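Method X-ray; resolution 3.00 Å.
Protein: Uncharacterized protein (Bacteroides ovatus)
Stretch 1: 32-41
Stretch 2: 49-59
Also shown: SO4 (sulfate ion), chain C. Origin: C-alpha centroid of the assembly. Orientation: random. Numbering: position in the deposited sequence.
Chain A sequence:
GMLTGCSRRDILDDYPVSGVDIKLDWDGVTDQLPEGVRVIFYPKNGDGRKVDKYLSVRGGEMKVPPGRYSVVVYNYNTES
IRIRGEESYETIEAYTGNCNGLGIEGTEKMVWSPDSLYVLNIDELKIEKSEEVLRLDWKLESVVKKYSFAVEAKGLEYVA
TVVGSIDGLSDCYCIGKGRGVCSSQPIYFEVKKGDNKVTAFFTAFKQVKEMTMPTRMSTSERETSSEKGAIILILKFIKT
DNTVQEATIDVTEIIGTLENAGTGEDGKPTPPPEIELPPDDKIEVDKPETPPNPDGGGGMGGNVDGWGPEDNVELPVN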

# COMPACT_ATOMS: atom_id res chain seq x y z
N GLN A 32 12.10 11.67 -0.49
CA GLN A 32 12.53 10.72 -1.51
C GLN A 32 11.47 10.69 -2.62
O GLN A 32 10.54 9.86 -2.59
N LEU A 33 11.59 11.63 -3.57
CA LEU A 33 10.67 11.79 -4.69
C LEU A 33 10.62 10.60 -5.63
O LEU A 33 11.68 10.13 -6.04
N PRO A 34 9.42 10.20 -6.12
CA PRO A 34 9.35 9.11 -7.11
C PRO A 34 9.95 9.50 -8.46
O PRO A 34 10.26 10.67 -8.72
N GLU A 35 10.13 8.50 -9.33
CA GLU A 35 10.68 8.65 -10.67
C GLU A 35 9.72 9.50 -11.54
O GLU A 35 10.18 10.33 -12.33
N GLY A 36 8.42 9.33 -11.32
CA GLY A 36 7.33 10.02 -12.01
C GLY A 36 5.98 9.44 -11.59
O GLY A 36 5.92 8.56 -10.73
N VAL A 37 4.89 9.94 -12.22
CA VAL A 37 3.53 9.49 -11.90
C VAL A 37 2.72 9.15 -13.15
O VAL A 37 3.03 9.64 -14.23
N ARG A 38 1.66 8.35 -12.97
CA ARG A 38 0.72 7.99 -14.03
C ARG A 38 -0.60 8.65 -13.70
O ARG A 38 -0.98 8.67 -12.53
N VAL A 39 -1.25 9.25 -14.71
CA VAL A 39 -2.51 9.97 -14.55
C VAL A 39 -3.56 9.33 -15.44
O VAL A 39 -3.34 9.19 -16.66
N ILE A 40 -4.68 8.90 -14.86
CA ILE A 40 -5.73 8.29 -15.70
C ILE A 40 -7.02 9.03 -15.48
O ILE A 40 -7.43 9.25 -14.34
N PHE A 41 -7.67 9.39 -16.57
CA PHE A 41 -8.94 10.07 -16.61
C PHE A 41 -10.02 9.11 -17.11
O PHE A 41 -10.03 8.80 -18.29
N ARG A 49 -13.41 5.90 -23.08
CA ARG A 49 -12.40 6.81 -23.67
C ARG A 49 -11.43 7.36 -22.54
O ARG A 49 -11.41 8.57 -22.22
N LYS A 50 -10.64 6.43 -21.95
CA LYS A 50 -9.71 6.76 -20.88
C LYS A 50 -8.46 7.45 -21.41
O LYS A 50 -7.78 6.93 -22.30
N VAL A 51 -8.19 8.66 -20.89
CA VAL A 51 -7.04 9.49 -21.21
C VAL A 51 -6.00 9.17 -20.14
O VAL A 51 -6.23 9.38 -18.95
N ASP A 52 -4.90 8.58 -20.59
CA ASP A 52 -3.81 8.05 -19.79
C ASP A 52 -2.51 8.74 -20.15
O ASP A 52 -2.24 8.91 -21.34
N LYS A 53 -1.70 9.11 -19.16
CA LYS A 53 -0.39 9.72 -19.40
C LYS A 53 0.58 9.55 -18.23
O LYS A 53 0.17 9.62 -17.07
N TYR A 54 1.87 9.33 -18.54
CA TYR A 54 2.96 9.26 -17.57
C TYR A 54 3.58 10.65 -17.58
O TYR A 54 3.75 11.23 -18.66
N LEU A 55 3.80 11.21 -16.38
CA LEU A 55 4.27 12.58 -16.17
C LEU A 55 5.48 12.67 -15.28
O LEU A 55 5.75 11.76 -14.50
N SER A 56 6.17 13.84 -15.34
CA SER A 56 7.31 14.18 -14.49
C SER A 56 6.85 14.20 -13.03
O SER A 56 5.66 14.47 -12.78
N VAL A 57 7.75 13.97 -12.08
CA VAL A 57 7.34 14.00 -10.68
C VAL A 57 6.67 15.36 -10.32
O VAL A 57 5.80 15.39 -9.45
N ARG A 58 7.00 16.45 -11.05
CA ARG A 58 6.46 17.80 -10.83
C ARG A 58 5.15 18.05 -11.60
O ARG A 58 4.53 19.10 -11.45
N GLY A 59 4.75 17.09 -12.41
CA GLY A 59 3.55 17.18 -13.23
C GLY A 59 3.87 17.56 -14.66
O GLY A 59 4.99 17.32 -15.12

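The two stretches pair as antiparallel strands with side chains alternating between the faces. V37, V39 and F41 share one face with L55, K53 and V51, and this face carries the apolar centre of the contact. L55 (m, t) packs against two valines: its CB is 4.1 Å from CG2 of V37 (m), and its CD1 is 4.0 Å from CG2 of V39 (t). Farther along, CB of F41 meets CB of V51 (t) at 4.0 Å; the F41 ring, with chi1 at m, leads away from the partner strand.

Beyond G36 the apolar packing continues around V57, which has the largest area covered by the opposite stretch. With chi1 at p, it places CG1 3.7 Å from CD1 of L33 (m, t) and CG2 3.6 Å from CD of P34. CD1 of L33 also sits over one face of the R58 guanidinium, 3.7 Å from its NH1. G36 fits tightly here, since a CB on it would clash with the carbonyl O of L55.

The other face, formed by R38 and I40 with Y54 and D52, is more polar. R38 starts with chi1 at t, and its CG lies over the Y54 ring (chi1 m), 3.6 Å from the ring centroid in a CH-pi contact. Its guanidinium then reaches D52 (t) in a salt bridge, with NH2 2.8 Å from OD2; the hydrogen bond between these atoms is weak because it is bent, and that from NE to OD1 is weak at 3.4 Å. K50 (p) joins this cluster through a long salt bridge from NZ to D52 OD2, 3.6 Å. The aliphatic part of K50 packs against I40 (m, t), CD to CG2 at 3.8 Å.

At the periphery, the extended K53 (t throughout) leads away from the contact, and its NZ makes a weak 3.3 Å hydrogen bond to O2 of the sulfate ion.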

# COMPACT_ATOMS: atom_id res chain seq x y z
CB GLN A 32 12.74 9.33 -0.89
CG GLN A 32 13.95 9.21 0.05
CD GLN A 32 13.76 8.12 1.09
OE1 GLN A 32 13.20 7.05 0.82
NE2 GLN A 32 14.25 8.38 2.30
CB LEU A 33 11.06 13.00 -5.53
CG LEU A 33 10.78 14.35 -4.97
CD1 LEU A 33 10.71 15.35 -6.06
CD2 LEU A 33 9.48 14.37 -4.24
CB PRO A 34 7.85 8.84 -7.25
CG PRO A 34 7.21 9.52 -6.12
CD PRO A 34 8.06 10.67 -5.75
CB GLU A 35 10.88 7.25 -11.26
CG GLU A 35 12.06 7.11 -12.20
CD GLU A 35 11.80 6.19 -13.39
OE1 GLU A 35 11.66 4.96 -13.17
OE2 GLU A 35 11.73 6.70 -14.53
CB VAL A 37 2.72 10.51 -11.05
CG1 VAL A 37 3.45 10.86 -9.75
CG2 VAL A 37 2.37 11.76 -11.84
CB ARG A 38 0.56 6.47 -14.19
CG ARG A 38 -0.03 6.10 -15.56
CD ARG A 38 -0.94 4.91 -15.40
NE ARG A 38 -1.25 4.22 -16.65
CZ ARG A 38 -1.61 2.94 -16.71
NH1 ARG A 38 -1.67 2.21 -15.60
NH2 ARG A 38 -1.88 2.37 -17.87
CB VAL A 39 -2.37 11.49 -14.84
CG1 VAL A 39 -3.67 12.22 -14.56
CG2 VAL A 39 -1.22 12.13 -14.08
CB ILE A 40 -5.92 6.76 -15.54
CG1 ILE A 40 -4.60 6.01 -15.56
CG2 ILE A 40 -6.84 6.24 -16.64
CD1 ILE A 40 -4.71 4.67 -14.90
CB PHE A 41 -8.82 11.28 -17.54
CG PHE A 41 -8.25 12.53 -16.91
CD1 PHE A 41 -6.88 12.67 -16.76
CD2 PHE A 41 -9.07 13.57 -16.52
CE1 PHE A 41 -6.35 13.84 -16.21
CE2 PHE A 41 -8.54 14.73 -15.96
CZ PHE A 41 -7.18 14.87 -15.83
CB ARG A 49 -13.07 7.95 -24.51
CG ARG A 49 -14.34 8.59 -23.92
CD ARG A 49 -14.43 10.09 -24.17
NE ARG A 49 -15.60 10.71 -23.53
CZ ARG A 49 -15.54 11.74 -22.69
NH1 ARG A 49 -14.37 12.27 -22.37
NH2 ARG A 49 -16.65 12.25 -22.17
CB LYS A 50 -9.37 5.53 -19.99
CG LYS A 50 -8.51 4.42 -20.60
CD LYS A 50 -7.59 3.83 -19.52
CE LYS A 50 -6.51 2.93 -20.07
NZ LYS A 50 -5.76 2.25 -18.98
CB VAL A 51 -7.39 10.99 -21.31
CG1 VAL A 51 -6.17 11.84 -21.69
CG2 VAL A 51 -8.53 11.21 -22.30
CB ASP A 52 -3.74 6.55 -20.13
CG ASP A 52 -2.69 5.71 -19.46
OD1 ASP A 52 -1.51 6.14 -19.42
OD2 ASP A 52 -3.00 4.56 -19.10
CB LYS A 53 -0.50 11.22 -19.76
CG LYS A 53 0.65 11.68 -20.66
CD LYS A 53 0.80 13.19 -20.79
CE LYS A 53 2.11 13.52 -21.47
NZ LYS A 53 2.27 14.98 -21.72
CB TYR A 54 3.97 8.15 -17.92
CG TYR A 54 3.43 6.75 -17.75
CD1 TYR A 54 2.72 6.12 -18.77
CD2 TYR A 54 3.64 6.03 -16.58
CE1 TYR A 54 2.21 4.84 -18.61
CE2 TYR A 54 3.15 4.74 -16.42
CZ TYR A 54 2.43 4.14 -17.44
OH TYR A 54 1.94 2.87 -17.29
CB LEU A 55 3.16 13.39 -15.51
CG LEU A 55 2.12 14.03 -16.39
CD1 LEU A 55 1.25 14.93 -15.56
CD2 LEU A 55 2.76 14.83 -17.52
CB SER A 56 7.88 15.55 -14.88
OG SER A 56 8.81 16.08 -13.95
CB VAL A 57 8.51 13.66 -9.75
CG1 VAL A 57 9.42 14.86 -9.52
CG2 VAL A 57 8.02 13.09 -8.44
CB ARG A 58 7.50 18.87 -11.23
CG ARG A 58 8.95 18.64 -10.74
CD ARG A 58 9.19 18.98 -9.28
NE ARG A 58 10.62 18.92 -8.94
CZ ARG A 58 11.10 18.89 -7.70
NH1 ARG A 58 10.28 18.93 -6.65
NH2 ARG A 58 12.41 18.83 -7.49
S SO4 C . -0.62 14.60 -24.84
O1 SO4 C . -0.89 14.39 -26.26
O2 SO4 C . 0.69 14.02 -24.51
O3 SO4 C . -0.57 16.04 -24.55
O4 SO4 C . -1.69 13.97 -24.04